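Glycoside hydrolase family 81 (Clostridium thermocellum, PDB 6FOP) probably hydrolyses beta-1,3-glucans such as laminarin, as a family 81 glycoside hydrolase of the cellulosome. Local coordinates at residues Val20-Gln32 with Trp40-Pro52. Sequence-based numbering, arbitrary orientation.
With MG (magnesium ion), chain Y.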
ATOM      1  N   VAL A  20      -1.116  14.963  19.156  1.00 20.79           N
ATOM      2  CA  VAL A  20       0.002  14.431  18.396  1.00 20.87           C
ATOM      3  C   VAL A  20       0.207  12.997  18.812  1.00 19.90           C
ATOM      4  O   VAL A  20      -0.322  12.562  19.843  1.00 20.34           O
ATOM      5  CB  VAL A  20       1.310  15.241  18.607  1.00 21.07           C
ATOM      6  CG1 VAL A  20       1.163  16.621  18.012  1.00 22.29           C
ATOM      7  CG2 VAL A  20       1.731  15.319  20.080  1.00 22.68           C
ATOM      8  N   PRO A  21       0.985  12.247  18.022  1.00 18.14           N
ATOM      9  CA  PRO A  21       1.282  10.893  18.493  1.00 19.66           C
ATOM     10  C   PRO A  21       2.058  10.880  19.808  1.00 20.50           C
ATOM     11  O   PRO A  21       2.738  11.848  20.140  1.00 21.34           O
ATOM     12  CB  PRO A  21       2.160  10.311  17.398  1.00 22.06           C
ATOM     13  CG  PRO A  21       2.035  11.204  16.255  1.00 24.33           C
ATOM     14  CD  PRO A  21       1.605  12.543  16.720  1.00 21.17           C
ATOM     15  N   GLN A  22       1.955   9.761  20.523  1.00 20.57           N
ATOM     16  CA  GLN A  22       2.596   9.601  21.821  1.00 19.81           C
ATOM     17  C   GLN A  22       4.076  10.005  21.806  1.00 19.31           C
ATOM     18  O   GLN A  22       4.802   9.819  20.818  1.00 20.06           O
ATOM     19  CB  GLN A  22       2.455   8.162  22.312  1.00 20.31           C
ATOM     20  CG  GLN A  22       3.120   7.146  21.422  1.00 20.35           C
ATOM     21  CD  GLN A  22       2.871   5.723  21.837  1.00 21.35           C
ATOM     22  OE1 GLN A  22       1.724   5.284  21.991  1.00 22.98           O
ATOM     23  NE2 GLN A  22       3.948   4.975  21.981  1.00 22.64           N
ATOM     24  N   ALA A  23       4.503  10.533  22.937  1.00 20.61           N
ATOM     25  CA  ALA A  23       5.894  10.939  23.126  1.00 21.61           C
ATOM     26  C   ALA A  23       6.858   9.756  23.100  1.00 21.29           C
ATOM     27  O   ALA A  23       7.956   9.866  22.551  1.00 22.19           O
ATOM     28  CB  ALA A  23       6.034  11.678  24.443  1.00 22.63           C
ATOM     29  N   GLU A  24       6.418   8.619  23.659  1.00 21.85           N
ATOM     30  CA  GLU A  24       7.283   7.447  23.831  1.00 22.77           C
ATOM     31  C   GLU A  24       7.433   6.707  22.490  1.00 20.45           C
ATOM     32  O   GLU A  24       6.438   6.332  21.870  1.00 21.27           O
ATOM     33  CB  GLU A  24       6.656   6.465  24.829  1.00 26.56           C
ATOM     34  CG  GLU A  24       6.406   6.984  26.241  1.00 32.53           C
ATOM     35  CD  GLU A  24       5.253   7.998  26.431  1.00 35.22           C
ATOM     36  OE1 GLU A  24       4.322   8.154  25.571  1.00 32.21           O
ATOM     37  OE2 GLU A  24       5.309   8.658  27.500  1.00 43.89           O
ATOM     38  N   ILE A  25       8.666   6.485  22.064  1.00 18.46           N
ATOM     39  CA  ILE A  25       8.986   5.697  20.873  1.00 17.65           C
ATOM     40  C   ILE A  25       9.964   4.605  21.275  1.00 16.54           C
ATOM     41  O   ILE A  25      11.083   4.887  21.714  1.00 18.38           O
ATOM     42  CB  ILE A  25       9.565   6.539  19.728  1.00 17.66           C
ATOM     43  CG1 ILE A  25       8.635   7.715  19.402  1.00 17.43           C
ATOM     44  CG2 ILE A  25       9.720   5.671  18.472  1.00 18.25           C
ATOM     45  CD1 ILE A  25       9.094   8.596  18.262  1.00 19.35           C
ATOM     46  N   TYR A  26       9.536   3.348  21.133  1.00 17.84           N
ATOM     47  CA  TYR A  26      10.327   2.190  21.539  1.00 17.65           C
ATOM     48  C   TYR A  26      11.310   1.860  20.410  1.00 17.56           C
ATOM     49  O   TYR A  26      11.132   0.942  19.602  1.00 17.02           O
ATOM     50  CB  TYR A  26       9.416   1.008  21.956  1.00 18.37           C
ATOM     51  CG  TYR A  26       8.730   1.257  23.267  1.00 19.95           C
ATOM     52  CD1 TYR A  26       9.379   0.975  24.475  1.00 20.83           C
ATOM     53  CD2 TYR A  26       7.433   1.802  23.318  1.00 20.77           C
ATOM     54  CE1 TYR A  26       8.759   1.231  25.690  1.00 23.10           C
ATOM     55  CE2 TYR A  26       6.806   2.056  24.536  1.00 22.00           C
ATOM     56  CZ  TYR A  26       7.475   1.759  25.719  1.00 23.26           C
ATOM     57  OH  TYR A  26       6.873   1.993  26.930  1.00 26.60           O
ATOM     58  N   LYS A  27      12.363   2.680  20.381  1.00 17.60           N
ATOM     59  CA  LYS A  27      13.456   2.566  19.441  1.00 17.39           C
ATOM     60  C   LYS A  27      14.770   2.647  20.224  1.00 18.28           C
ATOM     61  O   LYS A  27      14.813   3.171  21.348  1.00 19.81           O
ATOM     62  CB  LYS A  27      13.405   3.660  18.354  1.00 18.32           C
ATOM     63  CG  LYS A  27      13.503   5.087  18.865  1.00 20.14           C
ATOM     64  CD  LYS A  27      13.503   6.071  17.710  1.00 21.31           C
ATOM     65  CE  LYS A  27      13.209   7.486  18.164  1.00 24.59           C
ATOM     66  NZ  LYS A  27      14.312   8.035  18.975  1.00 29.08           N
ATOM     67  N   THR A  28      15.819   2.121  19.614  1.00 18.00           N
ATOM     68  CA  THR A  28      17.166   2.279  20.144  1.00 18.73           C
ATOM     69  C   THR A  28      17.801   3.530  19.596  1.00 19.97           C
ATOM     70  O   THR A  28      17.284   4.150  18.681  1.00 21.37           O
ATOM     71  CB  THR A  28      18.126   1.110  19.764  1.00 17.61           C
ATOM     72  OG1 THR A  28      18.462   1.242  18.374  1.00 19.52           O
ATOM     73  CG2 THR A  28      17.484  -0.250  20.030  1.00 19.12           C
ATOM     74  N   SER A  29      18.975   3.867  20.121  1.00 22.58           N
ATOM     75  CA  SER A  29      19.737   5.009  19.619  1.00 24.03           C
ATOM     76  C   SER A  29      20.251   4.819  18.183  1.00 23.29           C
ATOM     77  O   SER A  29      20.680   5.775  17.560  1.00 25.77           O
ATOM     78  CB  SER A  29      20.912   5.320  20.548  1.00 27.60           C
ATOM     79  OG  SER A  29      21.764   4.200  20.656  1.00 31.53           O
ATOM     80  N   ASN A  30      20.228   3.595  17.662  1.00 21.61           N
ATOM     81  CA  ASN A  30      20.640   3.368  16.286  1.00 23.60           C
ATOM     82  C   ASN A  30      19.598   3.758  15.241  1.00 22.75           C
ATOM     83  O   ASN A  30      19.947   3.879  14.076  1.00 23.90           O
ATOM     84  CB  ASN A  30      21.077   1.917  16.088  1.00 24.76           C
ATOM     85  CG  ASN A  30      22.305   1.579  16.916  1.00 29.12           C
ATOM     86  OD1 ASN A  30      23.291   2.333  16.920  1.00 32.50           O
ATOM     87  ND2 ASN A  30      22.264   0.441  17.608  1.00 32.46           N
ATOM     88  N   LEU A  31      18.337   3.898  15.639  1.00 20.50           N
ATOM     89  CA  LEU A  31      17.275   4.247  14.691  1.00 20.02           C
ATOM     90  C   LEU A  31      17.195   5.772  14.644  1.00 20.57           C
ATOM     91  O   LEU A  31      16.628   6.400  15.535  1.00 22.44           O
ATOM     92  CB  LEU A  31      15.946   3.607  15.094  1.00 19.82           C
ATOM     93  CG  LEU A  31      14.857   3.673  14.021  1.00 19.24           C
ATOM     94  CD1 LEU A  31      15.138   2.654  12.935  1.00 21.47           C
ATOM     95  CD2 LEU A  31      13.479   3.451  14.600  1.00 21.14           C
ATOM     96  N   GLN A  32      17.780   6.357  13.606  1.00 22.50           N
ATOM     97  CA  GLN A  32      17.939   7.809  13.488  1.00 24.05           C
ATOM     98  C   GLN A  32      17.059   8.364  12.375  1.00 24.17           C
ATOM     99  O   GLN A  32      16.684   7.658  11.456  1.00 24.72           O
ATOM    100  CB  GLN A  32      19.401   8.150  13.206  1.00 28.48           C
ATOM    101  CG  GLN A  32      20.381   7.685  14.287  1.00 31.94           C
ATOM    102  CD  GLN A  32      21.795   8.140  14.017  1.00 41.25           C
ATOM    103  OE1 GLN A  32      22.433   7.717  13.042  1.00 49.95           O
ATOM    104  NE2 GLN A  32      22.298   9.007  14.875  1.00 49.90           N
ATOM    105  N   TRP A  40       3.896  -3.199   8.774  1.00 13.09           N
ATOM    106  CA  TRP A  40       3.659  -4.459   9.467  1.00 13.60           C
ATOM    107  C   TRP A  40       4.482  -4.595  10.756  1.00 13.90           C
ATOM    108  O   TRP A  40       4.101  -5.309  11.670  1.00 14.53           O
ATOM    109  CB  TRP A  40       3.934  -5.629   8.518  1.00 13.13           C
ATOM    110  CG  TRP A  40       5.314  -5.621   7.929  1.00 13.25           C
ATOM    111  CD1 TRP A  40       5.722  -4.969   6.794  1.00 14.13           C
ATOM    112  CD2 TRP A  40       6.489  -6.273   8.442  1.00 13.41           C
ATOM    113  NE1 TRP A  40       7.054  -5.138   6.577  1.00 13.70           N
ATOM    114  CE2 TRP A  40       7.546  -5.978   7.552  1.00 13.35           C
ATOM    115  CE3 TRP A  40       6.734  -7.131   9.532  1.00 13.04           C
ATOM    116  CZ2 TRP A  40       8.844  -6.450   7.751  1.00 13.35           C
ATOM    117  CZ3 TRP A  40       8.016  -7.602   9.719  1.00 13.70           C
ATOM    118  CH2 TRP A  40       9.065  -7.273   8.827  1.00 14.00           C
ATOM    119  N   GLU A  41       5.615  -3.906  10.838  1.00 13.42           N
ATOM    120  CA  GLU A  41       6.481  -3.966  12.012  1.00 14.37           C
ATOM    121  C   GLU A  41       6.158  -2.876  13.048  1.00 14.54           C
ATOM    122  O   GLU A  41       6.756  -2.816  14.113  1.00 14.78           O
ATOM    123  CB  GLU A  41       7.956  -3.880  11.604  1.00 14.79           C
ATOM    124  CG  GLU A  41       8.458  -2.478  11.252  1.00 14.11           C
ATOM    125  CD  GLU A  41       7.975  -1.883   9.951  1.00 15.31           C
ATOM    126  OE1 GLU A  41       7.526  -2.633   9.076  1.00 14.86           O
ATOM    127  OE2 GLU A  41       8.175  -0.637   9.792  1.00 15.65           O
ATOM    128  N   SER A  42       5.215  -1.983  12.724  1.00 14.21           N
ATOM    129  CA  SER A  42       5.079  -0.720  13.453  1.00 13.79           C
ATOM    130  C   SER A  42       4.769  -0.837  14.916  1.00 14.46           C
ATOM    131  O   SER A  42       5.149   0.043  15.676  1.00 15.65           O
ATOM    132  CB  SER A  42       4.054   0.158  12.759  1.00 14.58           C
ATOM    133  OG  SER A  42       4.468   0.447  11.445  1.00 14.80           O
ATOM    134  N   SER A  43       4.059  -1.892  15.331  1.00 14.57           N
ATOM    135  CA  SER A  43       3.651  -1.976  16.750  1.00 14.76           C
ATOM    136  C   SER A  43       4.832  -2.112  17.728  1.00 15.42           C
ATOM    137  O   SER A  43       4.704  -1.764  18.900  1.00 16.92           O
ATOM    138  CB  SER A  43       2.664  -3.113  16.990  1.00 15.96           C
ATOM    139  OG  SER A  43       3.297  -4.393  16.955  1.00 16.09           O
ATOM    140  N   ILE A  44       5.976  -2.550  17.224  1.00 15.40           N
ATOM    141  CA  ILE A  44       7.207  -2.546  18.019  1.00 15.54           C
ATOM    142  C   ILE A  44       7.537  -1.163  18.564  1.00 16.11           C
ATOM    143  O   ILE A  44       7.952  -1.051  19.716  1.00 16.37           O
ATOM    144  CB  ILE A  44       8.399  -3.080  17.226  1.00 15.35           C
ATOM    145  CG1 ILE A  44       8.165  -4.518  16.752  1.00 16.10           C
ATOM    146  CG2 ILE A  44       9.676  -3.026  18.055  1.00 16.65           C
ATOM    147  CD1 ILE A  44       9.128  -4.967  15.673  1.00 15.68           C
ATOM    148  N   LEU A  45       7.301  -0.130  17.745  1.00 16.00           N
ATOM    149  CA  LEU A  45       7.621   1.252  18.095  1.00 16.73           C
ATOM    150  C   LEU A  45       6.644   1.859  19.086  1.00 16.31           C
ATOM    151  O   LEU A  45       7.032   2.704  19.906  1.00 17.96           O
ATOM    152  CB  LEU A  45       7.656   2.126  16.831  1.00 17.35           C
ATOM    153  CG  LEU A  45       8.809   1.833  15.875  1.00 18.17           C
ATOM    154  CD1 LEU A  45       8.450   2.273  14.463  1.00 20.36           C
ATOM    155  CD2 LEU A  45      10.104   2.468  16.350  1.00 17.78           C
ATOM    156  N   TRP A  46       5.358   1.481  18.972  1.00 16.38           N
ATOM    157  CA  TRP A  46       4.301   2.144  19.739  1.00 17.21           C
ATOM    158  C   TRP A  46       3.995   1.467  21.081  1.00 17.75           C
ATOM    159  O   TRP A  46       3.541   2.117  22.027  1.00 21.70           O
ATOM    160  CB  TRP A  46       3.018   2.192  18.892  1.00 16.54           C
ATOM    161  CG  TRP A  46       3.058   3.066  17.655  1.00 17.20           C
ATOM    162  CD1 TRP A  46       3.625   2.761  16.455  1.00 16.58           C
ATOM    163  CD2 TRP A  46       2.432   4.335  17.494  1.00 16.97           C
ATOM    164  NE1 TRP A  46       3.404   3.779  15.542  1.00 17.40           N
ATOM    165  CE2 TRP A  46       2.675   4.762  16.169  1.00 17.36           C
ATOM    166  CE3 TRP A  46       1.685   5.148  18.338  1.00 17.92           C
ATOM    167  CZ2 TRP A  46       2.160   5.961  15.665  1.00 17.07           C
ATOM    168  CZ3 TRP A  46       1.199   6.341  17.845  1.00 19.30           C
ATOM    169  CH2 TRP A  46       1.439   6.734  16.519  1.00 18.96           C
ATOM    170  N   ASN A  47       4.190   0.151  21.133  1.00 19.11           N
ATOM    171  CA  ASN A  47       3.871  -0.660  22.292  0.53 19.48           C
ATOM    172  C   ASN A  47       5.166  -1.000  23.049  1.00 19.48           C
ATOM    173  O   ASN A  47       6.226  -1.092  22.445  1.00 19.33           O
ATOM    174  CB  ASN A  47       3.134  -1.905  21.766  0.53 20.38           C
ATOM    175  CG  ASN A  47       2.462  -2.708  22.849  0.53 20.63           C
ATOM    176  OD1 ASN A  47       1.331  -2.441  23.291  0.53 25.03           O
ATOM    177  ND2 ASN A  47       3.149  -3.747  23.244  0.53 17.61           N
ATOM    178  N   GLN A  48       5.065  -1.184  24.365  1.00 19.71           N
ATOM    179  CA  GLN A  48       6.217  -1.609  25.163  1.00 20.01           C
ATOM    180  C   GLN A  48       6.906  -2.807  24.491  1.00 18.06           C
ATOM    181  O   GLN A  48       8.119  -2.826  24.299  1.00 17.93           O
ATOM    182  CB  GLN A  48       5.733  -1.963  26.567  1.00 21.98           C
ATOM    183  CG  GLN A  48       6.804  -2.464  27.513  1.00 24.34           C
ATOM    184  CD  GLN A  48       6.274  -2.734  28.909  1.00 27.78           C
ATOM    185  OE1 GLN A  48       5.087  -2.626  29.168  1.00 29.80           O
ATOM    186  NE2 GLN A  48       7.160  -3.113  29.801  1.00 29.27           N
ATOM    187  N   TYR A  49       6.117  -3.831  24.200  1.00 18.25           N
ATOM    188  CA  TYR A  49       6.590  -5.013  23.517  1.00 16.97           C
ATOM    189  C   TYR A  49       6.190  -4.909  22.026  1.00 17.44           C
ATOM    190  O   TYR A  49       6.792  -4.124  21.323  1.00 17.79           O
ATOM    191  CB  TYR A  49       6.109  -6.278  24.262  1.00 17.85           C
ATOM    192  CG  TYR A  49       6.695  -6.377  25.651  1.00 17.86           C
ATOM    193  CD1 TYR A  49       8.047  -6.652  25.841  1.00 19.85           C
ATOM    194  CD2 TYR A  49       5.925  -6.110  26.777  1.00 19.34           C
ATOM    195  CE1 TYR A  49       8.589  -6.705  27.115  1.00 20.22           C
ATOM    196  CE2 TYR A  49       6.450  -6.192  28.039  1.00 20.55           C
ATOM    197  CZ  TYR A  49       7.785  -6.468  28.209  1.00 21.04           C
ATOM    198  OH  TYR A  49       8.303  -6.490  29.485  1.00 22.99           O
ATOM    199  N   SER A  50       5.187  -5.655  21.588  1.00 17.54           N
ATOM    200  CA  SER A  50       4.577  -5.465  20.296  1.00 16.73           C
ATOM    201  C   SER A  50       3.215  -6.101  20.313  1.00 16.81           C
ATOM    202  O   SER A  50       2.864  -6.830  21.253  1.00 18.25           O
ATOM    203  CB  SER A  50       5.397  -6.109  19.160  1.00 15.61           C
ATOM    204  OG  SER A  50       5.221  -7.520  19.071  1.00 16.39           O
ATOM    205  N   LEU A  51       2.470  -5.868  19.240  1.00 16.54           N
ATOM    206  CA  LEU A  51       1.320  -6.697  18.875  1.00 16.31           C
ATOM    207  C   LEU A  51       1.834  -7.725  17.867  1.00 15.92           C
ATOM    208  O   LEU A  51       3.029  -7.721  17.520  1.00 16.77           O
ATOM    209  CB  LEU A  51       0.172  -5.840  18.284  1.00 16.86           C
ATOM    210  CG  LEU A  51      -0.762  -5.206  19.314  1.00 19.51           C
ATOM    211  CD1 LEU A  51      -1.614  -6.240  20.034  1.00 21.15           C
ATOM    212  CD2 LEU A  51      -0.059  -4.300  20.304  1.00 21.02           C
ATOM    213  N   PRO A  52       0.980  -8.649  17.425  1.00 16.08           N
ATOM    214  CA  PRO A  52       1.501  -9.618  16.452  1.00 15.37           C
ATOM    215  C   PRO A  52       2.037  -8.977  15.185  1.00 15.63           C
ATOM    216  O   PRO A  52       1.440  -8.023  14.651  1.00 16.41           O
ATOM    217  CB  PRO A  52       0.291 -10.530  16.191  1.00 17.65           C
ATOM    218  CG  PRO A  52      -0.498 -10.443  17.455  1.00 18.47           C
ATOM    219  CD  PRO A  52      -0.403  -8.987  17.818  1.00 16.88           C
TER
HETATM  220 MG    MG Y 824       8.090  -2.180  21.722  1.00 18.08          MG
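Pro-21 begins the contact by setting its CB 3.8 Å from CH2 of Trp-46, on the six-membered ring. Gln-22 follows with its amide turned 64° from that ring and OE1 at the indole edge. Its CG lies between the backbone N and carbonyl carbon (chi1 62°), and the extended chain beyond lets NE2 donate hydrogen bonds to two carbonyls, which fix the rotation of the amide: Trp-46 O across the contact at 2.9 Å and Glu-24 O of its own loop at 2.8 Å. Ile-25 CG2 packs 3.9 Å from Leu-45 CD2. Tyr-26 sends its backbone N to Leu-45 O in a nearly straight bond (2.9 Å, 173°). Its ring lies over Gln-48, whose CA stands 3.7 Å from the ring centroid, close to the normal, in a CH-pi contact. Beside the ring, a magnesium ion is bound by Ile-44 O, Asn-47 O and Tyr-49 O and by Ala-102 O; Gln-48 also belongs to this site. Further on, Leu-31 CD2 reaches the same Leu-45 CD2, at 3.9 Å. Carbonyls thus dominate the chemistry: those of Leu-45 and Trp-46 accept from the 20-32 loop, while the ion gathers others from the same segment, joining 40-52 to Ala-102, just before strand 103-107.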